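Local coordinates for protein putative histidinol-phosphate aminotransferase (PDB 3P1T) that probably transfers an amino group from L-histidinol phosphate to 2-oxoglutarate in histidine biosynthesis, using pyridoxal 5'-phosphate as cofactor, at residues R92-W97 against R113-G118; D137-A142 against Q162-L167. All blocks are in the same frame, centred on the assembly; numbering follows the deposited sequence.

Interaction 1. Residues R92-W97 against R113-G118; sequences RFVTAW and RHFEIG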
ATOM      1  N   ARG A  92     -24.001   0.225  12.160  1.00 31.35           N
ATOM      2  CA  ARG A  92     -24.505  -0.659  11.127  1.00 30.26           C
ATOM      3  C   ARG A  92     -24.105  -0.047   9.812  1.00 36.60           C
ATOM      4  O   ARG A  92     -24.371   1.129   9.560  1.00 36.37           O
ATOM      5  CB  ARG A  92     -26.017  -0.861  11.253  1.00 28.46           C
ATOM      6  CG  ARG A  92     -26.582  -1.837  10.238  1.00 36.96           C
ATOM      7  CD  ARG A  92     -28.074  -2.019  10.378  1.00 39.05           C
ATOM      8  NE  ARG A  92     -28.849  -0.857   9.935  1.00 36.55           N
ATOM      9  CZ  ARG A  92     -30.149  -0.894   9.639  1.00 54.00           C
ATOM     10  NH1 ARG A  92     -30.813  -2.042   9.678  1.00 36.03           N
ATOM     11  NH2 ARG A  92     -30.780   0.206   9.245  1.00 48.81           N
ATOM     12  N   PHE A  93     -23.408  -0.813   8.993  1.00 34.87           N
ATOM     13  CA  PHE A  93     -22.973  -0.335   7.691  1.00 34.35           C
ATOM     14  C   PHE A  93     -24.073  -0.637   6.675  1.00 36.95           C
ATOM     15  O   PHE A  93     -24.647  -1.735   6.663  1.00 34.71           O
ATOM     16  CB  PHE A  93     -21.616  -0.934   7.318  1.00 35.78           C
ATOM     17  CG  PHE A  93     -20.527  -0.225   8.089  1.00 37.87           C
ATOM     18  CD1 PHE A  93     -20.284  -0.532   9.425  1.00 42.68           C
ATOM     19  CD2 PHE A  93     -19.793   0.800   7.503  1.00 39.64           C
ATOM     20  CE1 PHE A  93     -19.338   0.181  10.165  1.00 43.89           C
ATOM     21  CE2 PHE A  93     -18.826   1.489   8.239  1.00 43.13           C
ATOM     22  CZ  PHE A  93     -18.620   1.186   9.567  1.00 42.15           C
ATOM     23  N   VAL A  94     -24.438   0.397   5.909  1.00 34.17           N
ATOM     24  CA  VAL A  94     -25.524   0.333   4.940  1.00 34.62           C
ATOM     25  C   VAL A  94     -24.969   0.603   3.532  1.00 39.47           C
ATOM     26  O   VAL A  94     -24.384   1.656   3.272  1.00 39.11           O
ATOM     27  CB  VAL A  94     -26.650   1.319   5.320  1.00 38.69           C
ATOM     28  CG1 VAL A  94     -27.706   1.404   4.230  1.00 39.07           C
ATOM     29  CG2 VAL A  94     -27.286   0.949   6.646  1.00 38.55           C
ATOM     30  N   THR A  95     -25.147  -0.365   2.638  1.00 36.95           N
ATOM     31  CA  THR A  95     -24.686  -0.278   1.251  1.00 36.74           C
ATOM     32  C   THR A  95     -25.829  -0.670   0.315  1.00 41.93           C
ATOM     33  O   THR A  95     -26.836  -1.232   0.766  1.00 41.95           O
ATOM     34  CB  THR A  95     -23.444  -1.179   1.035  1.00 41.65           C
ATOM     35  OG1 THR A  95     -23.808  -2.555   1.214  1.00 40.21           O
ATOM     36  CG2 THR A  95     -22.272  -0.807   1.944  1.00 38.98           C
ATOM     37  N   ALA A  96     -25.670  -0.381  -0.991  1.00 38.53           N
ATOM     38  CA  ALA A  96     -26.651  -0.763  -2.014  1.00 37.31           C
ATOM     39  C   ALA A  96     -26.381  -2.161  -2.522  1.00 39.96           C
ATOM     40  O   ALA A  96     -25.229  -2.574  -2.621  1.00 40.42           O
ATOM     41  CB  ALA A  96     -26.612   0.213  -3.165  1.00 37.49           C
ATOM     42  N   TRP A  97     -27.432  -2.908  -2.806  1.00 36.77           N
ATOM     43  CA  TRP A  97     -27.313  -4.222  -3.415  1.00 36.65           C
ATOM     44  C   TRP A  97     -28.571  -4.505  -4.239  1.00 41.12           C
ATOM     45  O   TRP A  97     -29.662  -4.557  -3.666  1.00 40.98           O
ATOM     46  CB  TRP A  97     -27.041  -5.343  -2.418  1.00 35.42           C
ATOM     47  CG  TRP A  97     -26.636  -6.619  -3.102  1.00 36.03           C
ATOM     48  CD1 TRP A  97     -27.441  -7.682  -3.389  1.00 39.18           C
ATOM     49  CD2 TRP A  97     -25.358  -6.911  -3.686  1.00 35.14           C
ATOM     50  NE1 TRP A  97     -26.732  -8.642  -4.065  1.00 38.15           N
ATOM     51  CE2 TRP A  97     -25.448  -8.201  -4.257  1.00 39.31           C
ATOM     52  CE3 TRP A  97     -24.133  -6.218  -3.764  1.00 35.57           C
ATOM     53  CZ2 TRP A  97     -24.355  -8.823  -4.881  1.00 38.43           C
ATOM     54  CZ3 TRP A  97     -23.060  -6.825  -4.405  1.00 36.36           C
ATOM     55  CH2 TRP A  97     -23.171  -8.117  -4.939  1.00 37.21           C
ATOM     56  N   ARG A 113     -21.796  -5.056  11.468  1.00 34.94           N
ATOM     57  CA  ARG A 113     -23.221  -5.223  11.168  1.00 35.46           C
ATOM     58  C   ARG A 113     -23.502  -4.662   9.780  1.00 38.66           C
ATOM     59  O   ARG A 113     -22.875  -3.672   9.367  1.00 35.05           O
ATOM     60  CB  ARG A 113     -24.088  -4.534  12.227  1.00 36.80           C
ATOM     61  CG  ARG A 113     -24.370  -5.413  13.432  1.00 36.79           C
ATOM     62  CD  ARG A 113     -24.676  -4.595  14.655  1.00 43.46           C
ATOM     63  NE  ARG A 113     -25.920  -3.842  14.557  1.00 51.12           N
ATOM     64  CZ  ARG A 113     -26.026  -2.543  14.812  1.00 77.56           C
ATOM     65  NH1 ARG A 113     -24.957  -1.837  15.168  1.00 72.62           N
ATOM     66  NH2 ARG A 113     -27.203  -1.935  14.712  1.00 68.45           N
ATOM     67  N   HIS A 114     -24.398  -5.317   9.033  1.00 38.27           N
ATOM     68  CA  HIS A 114     -24.637  -4.886   7.662  1.00 38.36           C
ATOM     69  C   HIS A 114     -26.117  -5.018   7.278  1.00 42.21           C
ATOM     70  O   HIS A 114     -26.761  -6.034   7.573  1.00 41.58           O
ATOM     71  CB  HIS A 114     -23.743  -5.733   6.724  1.00 38.80           C
ATOM     72  CG  HIS A 114     -23.673  -5.287   5.293  1.00 42.02           C
ATOM     73  ND1 HIS A 114     -23.464  -6.193   4.278  1.00 43.35           N
ATOM     74  CD2 HIS A 114     -23.768  -4.048   4.757  1.00 43.97           C
ATOM     75  CE1 HIS A 114     -23.437  -5.481   3.160  1.00 42.86           C
ATOM     76  NE2 HIS A 114     -23.611  -4.188   3.398  1.00 43.35           N
ATOM     77  N   PHE A 115     -26.638  -3.955   6.637  1.00 38.36           N
ATOM     78  CA  PHE A 115     -27.981  -3.844   6.075  1.00 38.21           C
ATOM     79  C   PHE A 115     -27.846  -3.336   4.661  1.00 41.42           C
ATOM     80  O   PHE A 115     -27.029  -2.451   4.416  1.00 41.48           O
ATOM     81  CB  PHE A 115     -28.911  -2.952   6.921  1.00 40.32           C
ATOM     82  CG  PHE A 115     -30.266  -2.702   6.270  1.00 42.50           C
ATOM     83  CD1 PHE A 115     -31.253  -3.680   6.279  1.00 45.66           C
ATOM     84  CD2 PHE A 115     -30.540  -1.494   5.626  1.00 44.65           C
ATOM     85  CE1 PHE A 115     -32.496  -3.453   5.648  1.00 48.19           C
ATOM     86  CE2 PHE A 115     -31.781  -1.267   5.000  1.00 48.49           C
ATOM     87  CZ  PHE A 115     -32.753  -2.245   5.018  1.00 47.67           C
ATOM     88  N   GLU A 116     -28.627  -3.881   3.723  1.00 38.15           N
ATOM     89  CA  GLU A 116     -28.509  -3.457   2.325  1.00 37.49           C
ATOM     90  C   GLU A 116     -29.796  -2.865   1.767  1.00 41.33           C
ATOM     91  O   GLU A 116     -30.885  -3.371   2.034  1.00 41.11           O
ATOM     92  CB  GLU A 116     -28.088  -4.621   1.429  1.00 38.08           C
ATOM     93  CG  GLU A 116     -26.656  -5.058   1.636  1.00 39.06           C
ATOM     94  CD  GLU A 116     -26.278  -6.276   0.828  1.00 42.38           C
ATOM     95  OE1 GLU A 116     -27.083  -7.232   0.766  1.00 36.02           O
ATOM     96  OE2 GLU A 116     -25.167  -6.274   0.255  1.00 29.81           O
ATOM     97  N   ILE A 117     -29.635  -1.790   0.972  1.00 38.19           N
ATOM     98  CA  ILE A 117     -30.702  -1.081   0.261  1.00 38.11           C
ATOM     99  C   ILE A 117     -30.830  -1.695  -1.122  1.00 42.06           C
ATOM    100  O   ILE A 117     -29.878  -1.681  -1.898  1.00 41.07           O
ATOM    101  CB  ILE A 117     -30.451   0.454   0.186  1.00 40.60           C
ATOM    102  CG1 ILE A 117     -30.325   1.069   1.574  1.00 40.41           C
ATOM    103  CG2 ILE A 117     -31.547   1.154  -0.636  1.00 42.57           C
ATOM    104  CD1 ILE A 117     -29.822   2.475   1.576  1.00 39.57           C
ATOM    105  N   GLY A 118     -32.007  -2.211  -1.419  1.00 40.68           N
ATOM    106  CA  GLY A 118     -32.300  -2.797  -2.720  1.00 41.69           C
ATOM    107  C   GLY A 118     -32.559  -1.763  -3.794  1.00 47.30           C
ATOM    108  O   GLY A 118     -32.514  -0.548  -3.535  1.00 46.96           O
TER
HETATM  109  O   HOH W   1     -23.696  -4.186  -0.763  1.00 33.16           O
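T95 OG1 is both acceptor and donor: it takes a hydrogen bond from H114 NE2 at 2.7 Å and gives its own proton to a water 2.6 Å from OG1. The hydroxyl lies in the plane of the imidazole, and the two side chains cross at about a right angle. They belong to a beta-alpha-beta unit, in which strand 92-96 pairs in parallel with strand 113-117, one of the two outermost strands of the sheet within this chain. Backbone bonds run along the pair, from F93 N to R113 O (2.9 Å) at one end to W97 N to I117 O at the other.

On the face of T95 and H114, the same water donates to A96 O and to E116 OE2. The E116 carboxylate lies alongside the W97 side chain, its plane within 9° of the indole, and pairs with R104 of helix 102-107, which also makes a cation-pi contact with W97.

The other face is apolar where V94 CG1 meets I117 CD1 at 3.6 Å, both beta-branched residues, which favour strand backbone. Here the R92 chain bends at chi3 (72°), and its guanidinium stacks flat on the F115 ring, centres 4.5 Å apart, while NH2 forms a salt bridge with D137. An arginine can thus serve an aromatic and an acid together. F115 CB sits over one guanidinium face, offset toward its rim, with NH1 at 3.5 Å.

Interaction 2. Residues D137-A142 against Q162-L167; sequences DCVVLA and QRAGKL
D137 O receives two backbone donors, G165 N at 3.0 Å and K166 N at 3.2 Å, just where the chain leaves helix 154-163 and enters strand 166-170. Both lie in the plane of the carbonyl, but the bond from K166 is the straighter, 161° against 136° at the hydrogens. G165, having no CB, brings its backbone close to that oxygen. The parallel pairing then continues with V139 N donating to K166 O at 2.9 Å.

The closely packed side is apolar. L167 CD1 rests 3.7 Å from V139 CB, and V139 CG2 touches the methyl of A164, the first residue beyond the helix, at 3.8 Å. The beta-branched valine thus presents CB to L167 and CG2 to the turn, while small A164 lets the turn lie close; L160 of the helix also touches V139.

On the opposite face the fit is sparser: across this contact C138 SG reaches K166 CB, at 3.9 Å, and it also packs on F93. The lysine chain bends at chi2 (-65°), and its partly exposed end leads away from strand 137-142, NZ hydrogen-bonding N189 OD1. Strand 137-142, helix 154-163 and strand 166-170 form a classic beta-alpha-beta crossover, as found in the large domain of fold-type I pyridoxal-phosphate enzymes.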
ATOM      1  N   ASP A 137     -26.504   4.261  11.691  1.00 42.84           N
ATOM      2  CA  ASP A 137     -25.967   3.719  10.451  1.00 41.08           C
ATOM      3  C   ASP A 137     -24.932   4.604   9.815  1.00 45.32           C
ATOM      4  O   ASP A 137     -25.032   5.833   9.850  1.00 46.34           O
ATOM      5  CB  ASP A 137     -27.080   3.480   9.406  1.00 42.72           C
ATOM      6  CG  ASP A 137     -28.196   2.522   9.806  1.00 52.89           C
ATOM      7  OD1 ASP A 137     -27.992   1.722  10.754  1.00 54.00           O
ATOM      8  OD2 ASP A 137     -29.266   2.563   9.164  1.00 55.71           O
ATOM      9  N   CYS A 138     -23.935   3.943   9.210  1.00 40.43           N
ATOM     10  CA  CYS A 138     -22.896   4.513   8.380  1.00 38.66           C
ATOM     11  C   CYS A 138     -23.200   4.090   6.946  1.00 41.26           C
ATOM     12  O   CYS A 138     -23.112   2.901   6.625  1.00 40.62           O
ATOM     13  CB  CYS A 138     -21.509   4.085   8.835  1.00 38.21           C
ATOM     14  SG  CYS A 138     -20.182   4.721   7.784  1.00 41.72           S
ATOM     15  N   VAL A 139     -23.687   5.027   6.129  1.00 36.93           N
ATOM     16  CA  VAL A 139     -24.122   4.716   4.776  1.00 36.27           C
ATOM     17  C   VAL A 139     -22.969   4.963   3.815  1.00 40.03           C
ATOM     18  O   VAL A 139     -22.393   6.048   3.803  1.00 39.71           O
ATOM     19  CB  VAL A 139     -25.395   5.513   4.390  1.00 40.63           C
ATOM     20  CG1 VAL A 139     -25.872   5.133   3.000  1.00 40.33           C
ATOM     21  CG2 VAL A 139     -26.512   5.288   5.411  1.00 40.53           C
ATOM     22  N   VAL A 140     -22.616   3.921   3.038  1.00 36.52           N
ATOM     23  CA  VAL A 140     -21.535   3.933   2.039  1.00 35.39           C
ATOM     24  C   VAL A 140     -22.161   3.647   0.665  1.00 38.45           C
ATOM     25  O   VAL A 140     -22.599   2.525   0.405  1.00 37.53           O
ATOM     26  CB  VAL A 140     -20.384   2.933   2.381  1.00 37.63           C
ATOM     27  CG1 VAL A 140     -19.304   2.940   1.301  1.00 36.58           C
ATOM     28  CG2 VAL A 140     -19.774   3.221   3.749  1.00 36.59           C
ATOM     29  N   LEU A 141     -22.234   4.672  -0.195  1.00 35.11           N
ATOM     30  CA  LEU A 141     -22.808   4.562  -1.545  1.00 34.14           C
ATOM     31  C   LEU A 141     -21.882   5.128  -2.620  1.00 39.07           C
ATOM     32  O   LEU A 141     -21.175   6.111  -2.386  1.00 37.71           O
ATOM     33  CB  LEU A 141     -24.152   5.301  -1.622  1.00 34.16           C
ATOM     34  CG  LEU A 141     -25.290   4.754  -0.781  1.00 38.02           C
ATOM     35  CD1 LEU A 141     -26.295   5.807  -0.511  1.00 38.30           C
ATOM     36  CD2 LEU A 141     -25.910   3.517  -1.406  1.00 38.98           C
ATOM     37  N   ALA A 142     -21.916   4.519  -3.818  1.00 37.88           N
ATOM     38  CA  ALA A 142     -21.153   4.987  -4.975  1.00 37.50           C
ATOM     39  C   ALA A 142     -22.032   5.923  -5.800  1.00 43.09           C
ATOM     40  O   ALA A 142     -23.183   5.568  -6.094  1.00 43.89           O
ATOM     41  CB  ALA A 142     -20.659   3.809  -5.807  1.00 37.44           C
ATOM     42  N   GLN A 162     -30.156  13.719   6.310  1.00 52.61           N
ATOM     43  CA  GLN A 162     -31.080  13.936   7.431  0.50 53.52           C
ATOM     44  C   GLN A 162     -31.213  12.680   8.301  1.00 57.66           C
ATOM     45  O   GLN A 162     -31.313  12.786   9.530  1.00 58.82           O
ATOM     46  CB  GLN A 162     -32.477  14.357   6.919  0.50 55.73           C
ATOM     47  CG  GLN A 162     -32.546  15.769   6.312  0.50 65.58           C
ATOM     48  CD  GLN A 162     -33.924  16.182   5.815  0.50 78.52           C
ATOM     49  OE1 GLN A 162     -34.924  15.462   5.954  0.50 73.57           O
ATOM     50  NE2 GLN A 162     -34.007  17.369   5.226  0.50 65.93           N
ATOM     51  N   ARG A 163     -31.209  11.485   7.670  1.00 53.19           N
ATOM     52  CA  ARG A 163     -31.386  10.202   8.359  1.00 52.50           C
ATOM     53  C   ARG A 163     -30.090   9.472   8.794  1.00 55.50           C
ATOM     54  O   ARG A 163     -30.139   8.792   9.816  1.00 55.71           O
ATOM     55  CB  ARG A 163     -32.165   9.227   7.471  1.00 52.25           C
ATOM     56  CG  ARG A 163     -33.640   9.562   7.312  1.00 59.23           C
ATOM     57  CD  ARG A 163     -34.389   8.368   6.762  1.00 69.46           C
ATOM     58  NE  ARG A 163     -35.803   8.399   7.144  1.00 96.62           N
ATOM     59  CZ  ARG A 163     -36.282   7.932   8.298  1.00118.45           C
ATOM     60  NH1 ARG A 163     -35.462   7.413   9.207  1.00105.79           N
ATOM     61  NH2 ARG A 163     -37.582   7.997   8.559  1.00107.95           N
ATOM     62  N   ALA A 164     -28.981   9.533   8.039  1.00 50.91           N
ATOM     63  CA  ALA A 164     -27.770   8.771   8.406  1.00 49.05           C
ATOM     64  C   ALA A 164     -26.985   9.384   9.572  1.00 51.98           C
ATOM     65  O   ALA A 164     -27.027  10.602   9.783  1.00 53.42           O
ATOM     66  CB  ALA A 164     -26.841   8.653   7.210  1.00 48.71           C
ATOM     67  N   GLY A 165     -26.254   8.509  10.283  1.00 45.66           N
ATOM     68  CA  GLY A 165     -25.324   8.866  11.347  1.00 44.33           C
ATOM     69  C   GLY A 165     -24.039   9.398  10.734  1.00 46.81           C
ATOM     70  O   GLY A 165     -23.547  10.452  11.144  1.00 47.42           O
ATOM     71  N   LYS A 166     -23.497   8.650   9.732  1.00 39.96           N
ATOM     72  CA  LYS A 166     -22.333   8.957   8.901  1.00 37.98           C
ATOM     73  C   LYS A 166     -22.655   8.633   7.455  1.00 43.36           C
ATOM     74  O   LYS A 166     -23.437   7.710   7.199  1.00 43.49           O
ATOM     75  CB  LYS A 166     -21.063   8.201   9.347  1.00 37.75           C
ATOM     76  CG  LYS A 166     -20.592   8.509  10.757  1.00 48.97           C
ATOM     77  CD  LYS A 166     -20.146   9.949  10.951  1.00 53.85           C
ATOM     78  CE  LYS A 166     -20.082  10.247  12.423  1.00 51.16           C
ATOM     79  NZ  LYS A 166     -19.696  11.654  12.681  1.00 47.71           N
ATOM     80  N   LEU A 167     -22.047   9.370   6.509  1.00 39.84           N
ATOM     81  CA  LEU A 167     -22.242   9.122   5.080  1.00 39.02           C
ATOM     82  C   LEU A 167     -20.923   9.209   4.322  1.00 43.04           C
ATOM     83  O   LEU A 167     -20.198  10.199   4.447  1.00 45.45           O
ATOM     84  CB  LEU A 167     -23.251  10.123   4.498  1.00 39.64           C
ATOM     85  CG  LEU A 167     -23.607   9.983   3.015  1.00 43.36           C
ATOM     86  CD1 LEU A 167     -24.367   8.693   2.736  1.00 44.25           C
ATOM     87  CD2 LEU A 167     -24.423  11.140   2.544  1.00 39.96           C
TER

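Interactions 1 and 2 have centres about 10 Å apart and share one mixed seven-stranded sheet, in which the four strands run 166-170, 137-142, 92-96, 113-117 across it, all parallel. Along the chain they come in series: the unit with helix 102-107 is complete before the one with helix 154-163 begins. Strands 92-96 and 137-142 are neighbours and join the two units, through a probable hydrogen bond from C138 N to R92 O (2.9 Å) and through packing of V94 on D137 and V139. Together they build one flank of the large domain, whose sheet order fits the fold-type I aminotransferases.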